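Local coordinates for major Capsid Protein VP1 (Chimpanzee polyomavirus Bob, PDB 6Y9I) that forms the pentameric building block of the polyomavirus outer capsid and, as in related viruses, probably engages glycan receptors on the host cell, at residues A[22-26]-A[68-74]; A[27-32]-A[43-47]; A[147-152]-A[177-182]; A[186-190]-A[202-208]. All coordinates share one frame. Residues are numbered along the deposited sequence.

Contact 1: residues A[22-26]-A[68-74]; sequences IELYL and SCARVQL
Strands 22-26 and 68-73 are extended and near-antiparallel, their N-to-C directions 150° apart, yet their axes approach only to 7.7 Å, so they meet through side chains and not as bonded neighbours. Ile22 lies across from Val72 (CA to CA 8.1 Å) and Leu26 from Ser68 (6.1 Å). Ile22, chi1 and chi2 both p, puts CD1 4.1 Å from Val72 CG2 and CG2 3.7 Å from Leu74 CD2; Leu74 lies just past its strand. Glu23 points away and hydrogen-bonds Tyr280. Leu24, chi1 p and chi2 t, wedges its CD1 3.8 Å from both Ala70 CB and Val72 CG2. Tyr25 takes no part and stacks edge-to-face with Tyr280. Leu26, an mt rotamer, brings CD2 to 3.7 Å from Ala70 CB and CB to 3.8 Å from Ser68 CB. Ser68 OG hydrogen-bonds the Glu27 carbonyl and a water at 2.7 Å; that water bonds Leu26 O weakly at 3.0 Å. This apolar interlock is consistent with packing inside the jelly-roll beta-sandwich of polyomavirus VP1: 22-26 is backbone-bonded to strand 272-291 and 68-73 to strand 252-265, while Phe281 and Val255 from those two strands also line the Leu24 and Leu26 side chains.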
loop_
_atom_site.group_PDB
_atom_site.type_symbol
_atom_site.label_atom_id
_atom_site.label_comp_id
_atom_site.label_asym_id
_atom_site.label_seq_id
_atom_site.Cartn_x
_atom_site.Cartn_y
_atom_site.Cartn_z
ATOM N N ILE A 22 4.995 -21.724 25.430
ATOM C CA ILE A 22 5.424 -20.736 26.451
ATOM C C ILE A 22 4.862 -19.381 26.015
ATOM O O ILE A 22 4.675 -19.174 24.830
ATOM C CB ILE A 22 6.946 -20.750 26.683
ATOM C CG1 ILE A 22 7.705 -20.154 25.505
ATOM C CG2 ILE A 22 7.444 -22.146 27.034
ATOM C CD1 ILE A 22 7.880 -18.645 25.614
ATOM N N GLU A 23 4.518 -18.545 26.972
ATOM C CA GLU A 23 3.944 -17.211 26.684
ATOM C C GLU A 23 4.675 -16.191 27.561
ATOM O O GLU A 23 5.103 -16.546 28.662
ATOM C CB GLU A 23 2.418 -17.283 26.741
ATOM C CG GLU A 23 1.792 -17.264 28.118
ATOM C CD GLU A 23 0.264 -17.224 28.090
ATOM O OE1 GLU A 23 -0.330 -17.129 29.192
ATOM O OE2 GLU A 23 -0.336 -17.260 26.966
ATOM N N LEU A 24 4.925 -15.004 27.016
ATOM C CA LEU A 24 5.519 -13.894 27.781
ATOM C C LEU A 24 5.276 -12.572 27.060
ATOM O O LEU A 24 4.863 -12.569 25.875
ATOM C CB LEU A 24 7.006 -14.127 28.020
ATOM C CG LEU A 24 7.928 -13.991 26.812
ATOM C CD1 LEU A 24 9.307 -13.585 27.286
ATOM C CD2 LEU A 24 7.983 -15.283 26.021
ATOM N N TYR A 25 5.456 -11.503 27.818
ATOM C CA TYR A 25 5.411 -10.105 27.344
ATOM C C TYR A 25 6.819 -9.566 27.416
ATOM O O TYR A 25 7.528 -9.919 28.398
ATOM C CB TYR A 25 4.507 -9.248 28.219
ATOM C CG TYR A 25 3.086 -9.197 27.750
ATOM C CD1 TYR A 25 2.764 -8.557 26.566
ATOM C CD2 TYR A 25 2.066 -9.770 28.489
ATOM C CE1 TYR A 25 1.456 -8.477 26.131
ATOM C CE2 TYR A 25 0.752 -9.711 28.059
ATOM C CZ TYR A 25 0.447 -9.050 26.881
ATOM O OH TYR A 25 -0.840 -8.959 26.440
ATOM N N LEU A 26 7.218 -8.792 26.409
ATOM C CA LEU A 26 8.369 -7.863 26.532
ATOM C C LEU A 26 7.809 -6.448 26.587
ATOM O O LEU A 26 7.091 -6.021 25.644
ATOM C CB LEU A 26 9.353 -8.052 25.380
ATOM C CG LEU A 26 10.050 -9.413 25.339
ATOM C CD1 LEU A 26 10.922 -9.540 24.098
ATOM C CD2 LEU A 26 10.883 -9.638 26.595
ATOM N N SER A 68 14.269 -5.022 23.354
ATOM C CA SER A 68 13.804 -5.831 24.494
ATOM C C SER A 68 14.276 -7.264 24.264
ATOM O O SER A 68 14.364 -7.657 23.104
ATOM C CB SER A 68 12.325 -5.749 24.625
ATOM O OG SER A 68 11.928 -4.398 24.756
ATOM N N CYS A 69 14.541 -8.026 25.318
ATOM C CA CYS A 69 14.821 -9.466 25.170
ATOM C C CYS A 69 14.630 -10.192 26.502
ATOM O O CYS A 69 14.726 -9.567 27.537
ATOM C CB CYS A 69 16.208 -9.724 24.608
ATOM S SG CYS A 69 17.568 -9.198 25.688
ATOM N N ALA A 70 14.328 -11.481 26.433
ATOM C CA ALA A 70 14.234 -12.387 27.593
ATOM C C ALA A 70 14.688 -13.780 27.147
ATOM O O ALA A 70 14.482 -14.146 25.979
ATOM C CB ALA A 70 12.829 -12.389 28.125
ATOM N N ARG A 71 15.364 -14.489 28.043
ATOM C CA ARG A 71 15.533 -15.951 27.983
ATOM C C ARG A 71 14.443 -16.584 28.845
ATOM O O ARG A 71 14.316 -16.187 30.011
ATOM C CB ARG A 71 16.917 -16.361 28.499
ATOM C CG ARG A 71 17.110 -17.871 28.451
ATOM C CD ARG A 71 18.454 -18.290 29.011
ATOM N NE ARG A 71 18.585 -19.735 29.105
ATOM C CZ ARG A 71 17.992 -20.502 30.010
ATOM N NH1 ARG A 71 17.217 -19.978 30.944
ATOM N NH2 ARG A 71 18.190 -21.811 29.982
ATOM N N VAL A 72 13.688 -17.536 28.298
ATOM C CA VAL A 72 12.652 -18.304 29.059
ATOM C C VAL A 72 13.211 -19.711 29.330
ATOM O O VAL A 72 13.723 -20.361 28.379
ATOM C CB VAL A 72 11.322 -18.357 28.283
ATOM C CG1 VAL A 72 10.259 -19.144 29.040
ATOM C CG2 VAL A 72 10.821 -16.964 27.933
ATOM N N GLN A 73 13.148 -20.169 30.580
ATOM C CA GLN A 73 13.603 -21.531 30.942
ATOM C C GLN A 73 12.557 -22.530 30.453
ATOM O O GLN A 73 11.410 -22.377 30.848
ATOM C CB GLN A 73 13.774 -21.691 32.452
ATOM C CG GLN A 73 14.131 -23.113 32.832
ATOM C CD GLN A 73 15.488 -23.461 32.292
ATOM O OE1 GLN A 73 16.424 -22.675 32.352
ATOM N NE2 GLN A 73 15.609 -24.641 31.728
ATOM N N LEU A 74 12.949 -23.512 29.633
ATOM C CA LEU A 74 12.024 -24.566 29.146
ATOM C C LEU A 74 12.069 -25.767 30.093
ATOM O O LEU A 74 13.031 -25.942 30.839
ATOM C CB LEU A 74 12.441 -24.951 27.729
ATOM C CG LEU A 74 12.315 -23.826 26.697
ATOM C CD1 LEU A 74 12.963 -24.214 25.374
ATOM C CD2 LEU A 74 10.867 -23.443 26.486
HETATM O O HOH W 1 9.357 -4.927 23.979
#

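Contact 2: residues A[27-32]-A[43-47]; sequences EPRMGI and YGYSE. With MG (magnesium ion), chain F.
A magnesium ion sits at one end of this pairing: Glu27 OE1 binds it at 2.5 Å, three waters join at 2.1 to 2.5 Å, and Leu183 O of a neighbouring subunit adds a further ligand. Both irregular segments belong to the long loop between strands 8-26 and 68-73, which folds back on itself at a subunit interface of the pentamer. Glu27 (chi1 m, chi2 t) accepts at OE2 from Tyr43 OH and from a metal-bound water, each 2.7 Å away. Tyr43 has chi1 t; its OH lies 3.1 Å from Arg29 NH1, which donates to it and, at 3.0 Å, to Pro28 O; Arg29 NE pairs with Asp194. CA neighbours are Pro28 and Gly44 (5.7 Å), and Gly31 and Ser46 (4.6 Å). Ile32 N donates to Tyr45 O at 3.3 Å, and Gly44 N weakly to Ile32 O at 3.4 Å. One water bonds Pro28 O and Met30 N, both at 2.9 Å, and Ile32 O at 2.8 Å. Gly31 (phi 135°, psi -46°) and Gly44 (93°, -1°) leave no room for a CB. The chemistry is consistent with the ion tying this loop to the neighbouring subunit, since Glu27 binds it from one chain and Leu183 O from the other.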
loop_
_atom_site.group_PDB
_atom_site.type_symbol
_atom_site.label_atom_id
_atom_site.label_comp_id
_atom_site.label_asym_id
_atom_site.label_seq_id
_atom_site.Cartn_x
_atom_site.Cartn_y
_atom_site.Cartn_z
ATOM N N GLU A 27 8.108 -5.767 27.683
ATOM C CA GLU A 27 7.718 -4.357 27.879
ATOM C C GLU A 27 8.670 -3.511 27.039
ATOM O O GLU A 27 9.825 -3.894 26.835
ATOM C CB GLU A 27 7.710 -4.035 29.366
ATOM C CG GLU A 27 6.526 -4.673 30.076
ATOM C CD GLU A 27 6.085 -4.029 31.373
ATOM O OE1 GLU A 27 6.123 -4.731 32.392
ATOM O OE2 GLU A 27 5.636 -2.858 31.356
ATOM N N PRO A 28 8.207 -2.339 26.541
ATOM C CA PRO A 28 9.028 -1.509 25.659
ATOM C C PRO A 28 10.194 -0.881 26.437
ATOM O O PRO A 28 10.008 -0.560 27.616
ATOM C CB PRO A 28 8.064 -0.445 25.155
ATOM C CG PRO A 28 7.034 -0.342 26.249
ATOM C CD PRO A 28 6.897 -1.743 26.821
ATOM N N ARG A 29 11.353 -0.782 25.783
ATOM C CA ARG A 29 12.570 -0.109 26.313
ATOM C C ARG A 29 12.918 1.081 25.421
ATOM O O ARG A 29 13.897 1.005 24.622
ATOM C CB ARG A 29 13.674 -1.159 26.489
ATOM C CG ARG A 29 13.254 -2.309 27.387
ATOM C CD ARG A 29 13.181 -1.908 28.833
ATOM N NE ARG A 29 12.730 -2.976 29.712
ATOM C CZ ARG A 29 11.555 -3.014 30.338
ATOM N NH1 ARG A 29 10.628 -2.099 30.127
ATOM N NH2 ARG A 29 11.274 -4.013 31.144
ATOM N N MET A 30 12.146 2.171 25.552
ATOM C CA MET A 30 12.243 3.346 24.636
ATOM C C MET A 30 13.304 4.310 25.175
ATOM O O MET A 30 13.593 5.327 24.507
ATOM C CB MET A 30 10.905 4.069 24.497
ATOM C CG MET A 30 9.870 3.289 23.696
ATOM S SD MET A 30 10.360 2.900 22.002
ATOM C CE MET A 30 10.948 1.218 22.148
ATOM N N GLY A 31 13.853 4.010 26.354
ATOM C CA GLY A 31 14.955 4.767 26.973
ATOM C C GLY A 31 14.677 5.020 28.448
ATOM O O GLY A 31 15.570 4.787 29.289
ATOM N N ILE A 32 13.460 5.456 28.754
ATOM C CA ILE A 32 12.919 5.492 30.132
ATOM C C ILE A 32 12.314 4.116 30.401
ATOM O O ILE A 32 11.161 3.847 29.986
ATOM C CB ILE A 32 11.963 6.671 30.338
ATOM C CG1 ILE A 32 12.701 7.996 30.098
ATOM C CG2 ILE A 32 11.357 6.597 31.727
ATOM C CD1 ILE A 32 11.820 9.138 29.695
ATOM N N TYR A 43 7.637 6.443 31.535
ATOM C CA TYR A 43 7.904 5.008 31.279
ATOM C C TYR A 43 7.217 4.634 29.944
ATOM O O TYR A 43 6.037 4.953 29.751
ATOM C CB TYR A 43 7.417 4.160 32.443
ATOM C CG TYR A 43 7.543 2.681 32.212
ATOM C CD1 TYR A 43 8.776 2.124 31.889
ATOM C CD2 TYR A 43 6.439 1.856 32.287
ATOM C CE1 TYR A 43 8.908 0.766 31.662
ATOM C CE2 TYR A 43 6.559 0.493 32.065
ATOM C CZ TYR A 43 7.793 -0.047 31.748
ATOM O OH TYR A 43 7.934 -1.380 31.520
ATOM N N GLY A 44 7.923 3.965 29.051
ATOM C CA GLY A 44 7.343 3.552 27.766
ATOM C C GLY A 44 7.587 4.550 26.655
ATOM O O GLY A 44 7.184 4.264 25.491
ATOM N N TYR A 45 8.265 5.649 26.978
ATOM C CA TYR A 45 8.660 6.734 26.054
ATOM C C TYR A 45 10.170 6.919 26.184
ATOM O O TYR A 45 10.790 6.396 27.154
ATOM C CB TYR A 45 7.967 8.064 26.380
ATOM C CG TYR A 45 6.465 8.121 26.241
ATOM C CD1 TYR A 45 5.625 7.573 27.204
ATOM C CD2 TYR A 45 5.882 8.795 25.187
ATOM C CE1 TYR A 45 4.243 7.664 27.108
ATOM C CE2 TYR A 45 4.509 8.915 25.079
ATOM C CZ TYR A 45 3.686 8.351 26.038
ATOM O OH TYR A 45 2.334 8.434 25.883
ATOM N N SER A 46 10.776 7.605 25.217
ATOM C CA SER A 46 12.177 8.074 25.327
ATOM C C SER A 46 12.177 9.381 26.118
ATOM O O SER A 46 11.091 10.027 26.255
ATOM C CB SER A 46 12.844 8.259 23.981
ATOM O OG SER A 46 12.288 9.358 23.281
ATOM N N GLU A 47 13.362 9.783 26.581
ATOM C CA GLU A 47 13.610 11.182 26.982
ATOM C C GLU A 47 13.449 12.052 25.732
ATOM O O GLU A 47 13.559 11.532 24.609
ATOM C CB GLU A 47 14.996 11.351 27.596
ATOM C CG GLU A 47 15.320 12.770 27.990
ATOM C CD GLU A 47 14.374 13.322 29.035
ATOM O OE1 GLU A 47 14.755 13.290 30.213
ATOM O OE2 GLU A 47 13.272 13.777 28.675
HETATM MG MG MG F . 4.456 -4.535 34.211
HETATM O O HOH W 2 4.525 -2.086 33.694
HETATM O O HOH W 3 10.297 2.310 27.780
HETATM O O HOH W 4 3.192 -4.017 36.008
HETATM O O HOH W 5 4.905 -6.589 34.471
#

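Contact 3: residues A[147-152]-A[177-182]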
loop_
_atom_site.group_PDB
_atom_site.type_symbol
_atom_site.label_atom_id
_atom_site.label_comp_id
_atom_site.label_asym_id
_atom_site.label_seq_id
_atom_site.Cartn_x
_atom_site.Cartn_y
_atom_site.Cartn_z
ATOM N N ILE A 147 26.162 -0.199 13.385
ATOM C CA ILE A 147 26.313 0.901 12.416
ATOM C C ILE A 147 26.101 2.219 13.178
ATOM O O ILE A 147 25.612 2.198 14.344
ATOM C CB ILE A 147 25.295 0.679 11.289
ATOM C CG1 ILE A 147 25.670 1.448 10.024
ATOM C CG2 ILE A 147 23.895 1.024 11.772
ATOM C CD1 ILE A 147 24.657 1.325 8.946
ATOM N N GLU A 148 26.503 3.323 12.567
ATOM C CA GLU A 148 26.186 4.692 13.032
ATOM C C GLU A 148 25.638 5.448 11.822
ATOM O O GLU A 148 26.232 5.284 10.731
ATOM C CB GLU A 148 27.428 5.400 13.583
ATOM C CG GLU A 148 28.015 4.757 14.822
ATOM C CD GLU A 148 27.175 4.964 16.058
ATOM O OE1 GLU A 148 26.394 5.950 16.098
ATOM O OE2 GLU A 148 27.317 4.162 16.987
ATOM N N SER A 149 24.575 6.234 11.998
ATOM C CA SER A 149 24.138 7.241 10.998
ATOM C C SER A 149 25.189 8.367 10.956
ATOM O O SER A 149 25.554 8.806 9.849
ATOM C CB SER A 149 22.758 7.733 11.334
ATOM O OG SER A 149 22.678 8.038 12.725
ATOM N N ASN A 150 25.700 8.784 12.123
ATOM C CA ASN A 150 26.785 9.802 12.263
ATOM C C ASN A 150 27.899 9.199 13.131
ATOM O O ASN A 150 27.738 9.119 14.359
ATOM C CB ASN A 150 26.307 11.126 12.871
ATOM C CG ASN A 150 25.211 11.836 12.104
ATOM O OD1 ASN A 150 24.258 12.324 12.713
ATOM N ND2 ASN A 150 25.358 11.946 10.797
ATOM N N ALA A 151 28.989 8.764 12.510
ATOM C CA ALA A 151 30.049 8.035 13.232
ATOM C C ALA A 151 30.562 8.885 14.414
ATOM O O ALA A 151 30.949 8.272 15.423
ATOM C CB ALA A 151 31.147 7.633 12.287
ATOM N N LEU A 152 30.500 10.227 14.346
ATOM C CA LEU A 152 31.134 11.089 15.390
ATOM C C LEU A 152 30.106 11.617 16.406
ATOM O O LEU A 152 30.434 12.565 17.164
ATOM C CB LEU A 152 31.897 12.210 14.690
ATOM C CG LEU A 152 33.143 11.769 13.911
ATOM C CD1 LEU A 152 34.005 12.967 13.538
ATOM C CD2 LEU A 152 33.970 10.744 14.682
ATOM N N LYS A 177 36.718 5.968 12.625
ATOM C CA LYS A 177 35.292 5.786 13.036
ATOM C C LYS A 177 34.290 6.022 11.900
ATOM O O LYS A 177 33.208 5.467 11.974
ATOM C CB LYS A 177 34.938 6.692 14.203
ATOM C CG LYS A 177 35.383 6.136 15.539
ATOM C CD LYS A 177 35.110 7.090 16.633
ATOM C CE LYS A 177 33.685 6.990 17.131
ATOM N NZ LYS A 177 33.572 7.658 18.442
ATOM N N PRO A 178 34.554 6.863 10.871
ATOM C CA PRO A 178 33.651 6.969 9.724
ATOM C C PRO A 178 33.353 5.636 9.023
ATOM O O PRO A 178 32.327 5.544 8.433
ATOM C CB PRO A 178 34.359 7.939 8.775
ATOM C CG PRO A 178 35.187 8.804 9.694
ATOM C CD PRO A 178 35.610 7.885 10.824
ATOM N N GLN A 179 34.234 4.638 9.134
ATOM C CA GLN A 179 33.958 3.250 8.638
ATOM C C GLN A 179 32.597 2.739 9.159
ATOM O O GLN A 179 31.944 1.968 8.447
ATOM C CB GLN A 179 35.055 2.283 9.071
ATOM C CG GLN A 179 36.360 2.465 8.313
ATOM C CD GLN A 179 37.446 1.572 8.870
ATOM O OE1 GLN A 179 37.159 0.518 9.429
ATOM N NE2 GLN A 179 38.690 1.995 8.684
ATOM N N LEU A 180 32.186 3.155 10.362
ATOM C CA LEU A 180 30.932 2.721 11.026
ATOM C C LEU A 180 29.670 3.190 10.292
ATOM O O LEU A 180 28.602 2.659 10.639
ATOM C CB LEU A 180 30.926 3.230 12.466
ATOM C CG LEU A 180 31.895 2.491 13.382
ATOM C CD1 LEU A 180 32.091 3.218 14.683
ATOM C CD2 LEU A 180 31.419 1.082 13.636
ATOM N N GLN A 181 29.771 4.119 9.344
ATOM C CA GLN A 181 28.631 4.546 8.496
ATOM C C GLN A 181 28.383 3.511 7.399
ATOM O O GLN A 181 27.356 3.617 6.680
ATOM C CB GLN A 181 28.892 5.955 7.971
ATOM C CG GLN A 181 28.766 6.979 9.095
ATOM C CD GLN A 181 29.228 8.384 8.793
ATOM O OE1 GLN A 181 29.338 9.195 9.705
ATOM N NE2 GLN A 181 29.484 8.686 7.525
ATOM N N GLY A 182 29.346 2.622 7.192
ATOM C CA GLY A 182 29.232 1.449 6.315
ATOM C C GLY A 182 29.108 0.214 7.169
ATOM O O GLY A 182 28.374 0.239 8.183
HETATM O O HOH W 6 28.316 11.823 9.824
HETATM O O HOH W 7 30.460 8.014 17.960
#
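Gln181 does the most with its side chain: extended beyond an m chi1 (chi2 170°), it carries OE1 to 2.9 Å from Ala151 N, in a nearly straight hydrogen bond, while a water 2.8 Å from Gln181 OE1 reaches Asn150 ND2 at 3.1 Å. Its NE2 turns outward to Tyr43 O and Glu41 O of a neighbouring subunit. Ala151 points its CB into the 3-10 turn, 3.0 Å from Lys177 O and 3.6 Å from Pro178 CA, a fit with little room to spare. Lys177 bends at chi3 (p), so that its NZ shares a water with Ala151 O, at 3.2 and 2.6 Å. Glu148, doubly m, folds its CG to 4.0 Å from Leu180 CB, and its OE1 hydrogen-bonds Tyr155 OH. On the backbone, Glu148 N donates to Leu180 O at 2.9 Å. A loop is thus fastened to a 3-10 turn at the pentamer interface. Ile147 to Leu152 form the loop that follows strand 142-146, and the turn lies between helix 166-170 and strand 188-191; Leu180 and Glu148 both rest on Pro166 of that helix.

Contact 4: residues A[186-190]-A[202-208]; sequences KAKAR and WSPDPSR
Side chains bridge the two outer strands of a small antiparallel sheet here, reaching past strand 142-146, which lies between 188-191 and 202-204 and bonds to both. The backbones therefore stay apart: the nearest CA pair, Lys188 and Asp205, is 8.0 Å. Ala187 centres an inverse gamma turn, with Lys188 N 2.9 Å from Lys186 O, before the chain extends through Lys188 to Arg190. Trp202, chi1 m and chi2 102°, reaches across: its CH2 lies 3.9 Å from Ala189 CB and its CZ3 3.8 Å from Ala187 O, while NE1 hydrogen-bonds Ile164 O. A type I turn from Asp205 to Arg208 is closed by Arg208 N to Asp205 O at 3.2 Å. Asp205, chi1 t, also makes an Asx turn, OD1 accepting from Ser207 N at 3.0 Å and Ser207 OG at 2.7 Å. Lys188 (chi1 m, chi2 and chi3 t, chi4 m) forms through NZ a salt bridge with Asp205 OD2 at 3.2 Å, a hydrogen bond to Gln145 OE1 of the central strand, and a weak one to Ser207 OG at 3.4 Å. Arg208 lays a guanidinium face over Lys188 CD, 3.5 Å from its CZ. Asp205 thus divides its oxygens, OD1 organising its own turn and OD2 pairing with a lysine of the other outer strand.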
loop_
_atom_site.group_PDB
_atom_site.type_symbol
_atom_site.label_atom_id
_atom_site.label_comp_id
_atom_site.label_asym_id
_atom_site.label_seq_id
_atom_site.Cartn_x
_atom_site.Cartn_y
_atom_site.Cartn_z
ATOM N N LYS A 186 33.870 -6.044 12.585
ATOM C CA LYS A 186 34.199 -6.211 14.022
ATOM C C LYS A 186 33.045 -5.731 14.911
ATOM O O LYS A 186 32.978 -6.193 16.051
ATOM C CB LYS A 186 35.509 -5.495 14.365
ATOM C CG LYS A 186 36.158 -6.010 15.643
ATOM N N ALA A 187 32.132 -4.881 14.426
ATOM C CA ALA A 187 31.064 -4.305 15.275
ATOM C C ALA A 187 29.893 -5.306 15.348
ATOM O O ALA A 187 28.865 -5.109 14.664
ATOM C CB ALA A 187 30.658 -2.936 14.754
ATOM N N LYS A 188 30.091 -6.380 16.111
ATOM C CA LYS A 188 29.125 -7.494 16.278
ATOM C C LYS A 188 28.911 -7.744 17.769
ATOM O O LYS A 188 29.855 -7.621 18.563
ATOM C CB LYS A 188 29.614 -8.737 15.529
ATOM C CG LYS A 188 29.483 -8.635 14.014
ATOM C CD LYS A 188 29.735 -9.938 13.266
ATOM C CE LYS A 188 30.195 -9.745 11.842
ATOM N NZ LYS A 188 29.091 -9.382 10.933
ATOM N N ALA A 189 27.682 -8.055 18.142
ATOM C CA ALA A 189 27.328 -8.368 19.529
ATOM C C ALA A 189 26.132 -9.310 19.544
ATOM O O ALA A 189 25.447 -9.466 18.519
ATOM C CB ALA A 189 27.057 -7.116 20.322
ATOM N N ARG A 190 25.873 -9.863 20.713
ATOM C CA ARG A 190 24.698 -10.716 20.946
ATOM C C ARG A 190 23.749 -9.950 21.842
ATOM O O ARG A 190 24.217 -9.276 22.783
ATOM C CB ARG A 190 25.164 -12.038 21.539
ATOM C CG ARG A 190 25.735 -12.957 20.475
ATOM C CD ARG A 190 25.488 -14.406 20.793
ATOM N NE ARG A 190 25.174 -15.116 19.579
ATOM C CZ ARG A 190 24.864 -16.391 19.535
ATOM N NH1 ARG A 190 24.835 -17.107 20.651
ATOM N NH2 ARG A 190 24.594 -16.937 18.364
ATOM N N TRP A 202 22.147 -0.703 16.213
ATOM C CA TRP A 202 22.233 -2.191 16.123
ATOM C C TRP A 202 21.066 -2.739 15.305
ATOM O O TRP A 202 19.925 -2.368 15.619
ATOM C CB TRP A 202 22.236 -2.854 17.497
ATOM C CG TRP A 202 23.408 -2.468 18.348
ATOM C CD1 TRP A 202 23.421 -1.577 19.374
ATOM C CD2 TRP A 202 24.751 -2.972 18.234
ATOM N NE1 TRP A 202 24.673 -1.499 19.921
ATOM C CE2 TRP A 202 25.506 -2.363 19.266
ATOM C CE3 TRP A 202 25.366 -3.933 17.427
ATOM C CZ2 TRP A 202 26.861 -2.638 19.462
ATOM C CZ3 TRP A 202 26.700 -4.235 17.650
ATOM C CH2 TRP A 202 27.441 -3.572 18.631
ATOM N N SER A 203 21.377 -3.638 14.381
ATOM C CA SER A 203 20.413 -4.375 13.526
ATOM C C SER A 203 20.670 -5.858 13.711
ATOM O O SER A 203 21.789 -6.257 13.988
ATOM C CB SER A 203 20.565 -4.005 12.072
ATOM O OG SER A 203 20.154 -2.665 11.873
ATOM N N PRO A 204 19.653 -6.718 13.511
ATOM C CA PRO A 204 19.884 -8.156 13.467
ATOM C C PRO A 204 20.884 -8.440 12.345
ATOM O O PRO A 204 20.813 -7.790 11.332
ATOM C CB PRO A 204 18.487 -8.760 13.194
ATOM C CG PRO A 204 17.656 -7.616 12.675
ATOM C CD PRO A 204 18.239 -6.364 13.294
ATOM N N ASP A 205 21.802 -9.379 12.574
ATOM C CA ASP A 205 22.973 -9.635 11.695
ATOM C C ASP A 205 22.599 -10.773 10.768
ATOM O O ASP A 205 22.481 -11.901 11.230
ATOM C CB ASP A 205 24.215 -9.988 12.545
ATOM C CG ASP A 205 25.476 -10.305 11.762
ATOM O OD1 ASP A 205 25.400 -10.338 10.508
ATOM O OD2 ASP A 205 26.543 -10.509 12.411
ATOM N N PRO A 206 22.391 -10.536 9.454
ATOM C CA PRO A 206 21.916 -11.589 8.566
ATOM C C PRO A 206 23.032 -12.605 8.230
ATOM O O PRO A 206 22.695 -13.641 7.703
ATOM C CB PRO A 206 21.453 -10.783 7.345
ATOM C CG PRO A 206 22.439 -9.644 7.310
ATOM C CD PRO A 206 22.562 -9.248 8.758
ATOM N N SER A 207 24.297 -12.297 8.563
ATOM C CA SER A 207 25.504 -13.147 8.375
ATOM C C SER A 207 25.572 -14.184 9.505
ATOM O O SER A 207 26.314 -15.156 9.380
ATOM C CB SER A 207 26.784 -12.289 8.294
ATOM O OG SER A 207 27.303 -11.966 9.592
ATOM N N ARG A 208 24.791 -14.023 10.570
ATOM C CA ARG A 208 24.718 -15.040 11.654
ATOM C C ARG A 208 23.257 -15.447 11.851
ATOM O O ARG A 208 22.609 -15.686 10.836
ATOM C CB ARG A 208 25.476 -14.502 12.863
ATOM C CG ARG A 208 26.952 -14.354 12.558
ATOM C CD ARG A 208 27.711 -13.760 13.700
ATOM N NE ARG A 208 29.110 -13.611 13.297
ATOM C CZ ARG A 208 30.078 -13.284 14.153
ATOM N NH1 ARG A 208 31.323 -13.150 13.738
ATOM N NH2 ARG A 208 29.782 -13.060 15.416
#

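In the fold
Contacts 1 and 2 are continuous along the chain at Leu26 and Glu27, and contact 2 lies between the two halves of contact 1; they touch where Ser68 OG meets Glu27 O at 3.0 Å. Contacts 3 and 4 meet at Leu180 CD2 and Ala187 CB, 4.2 Å apart, their centres about 15 Å from each other. Centres of contacts 1 and 3 are about 32 Å apart, on opposite sides of the chain's centre. Assembly brings together these distant parts: Tyr43 O and Tyr45 OH of contact 2 hydrogen-bond Gln181 NE2 and Ser149 O of a neighbouring subunit's contact 3, and Tyr25 of contact 1 packs on that neighbour's Pro206 from contact 4. Magnesium, bound by Glu27, lies at this same interface.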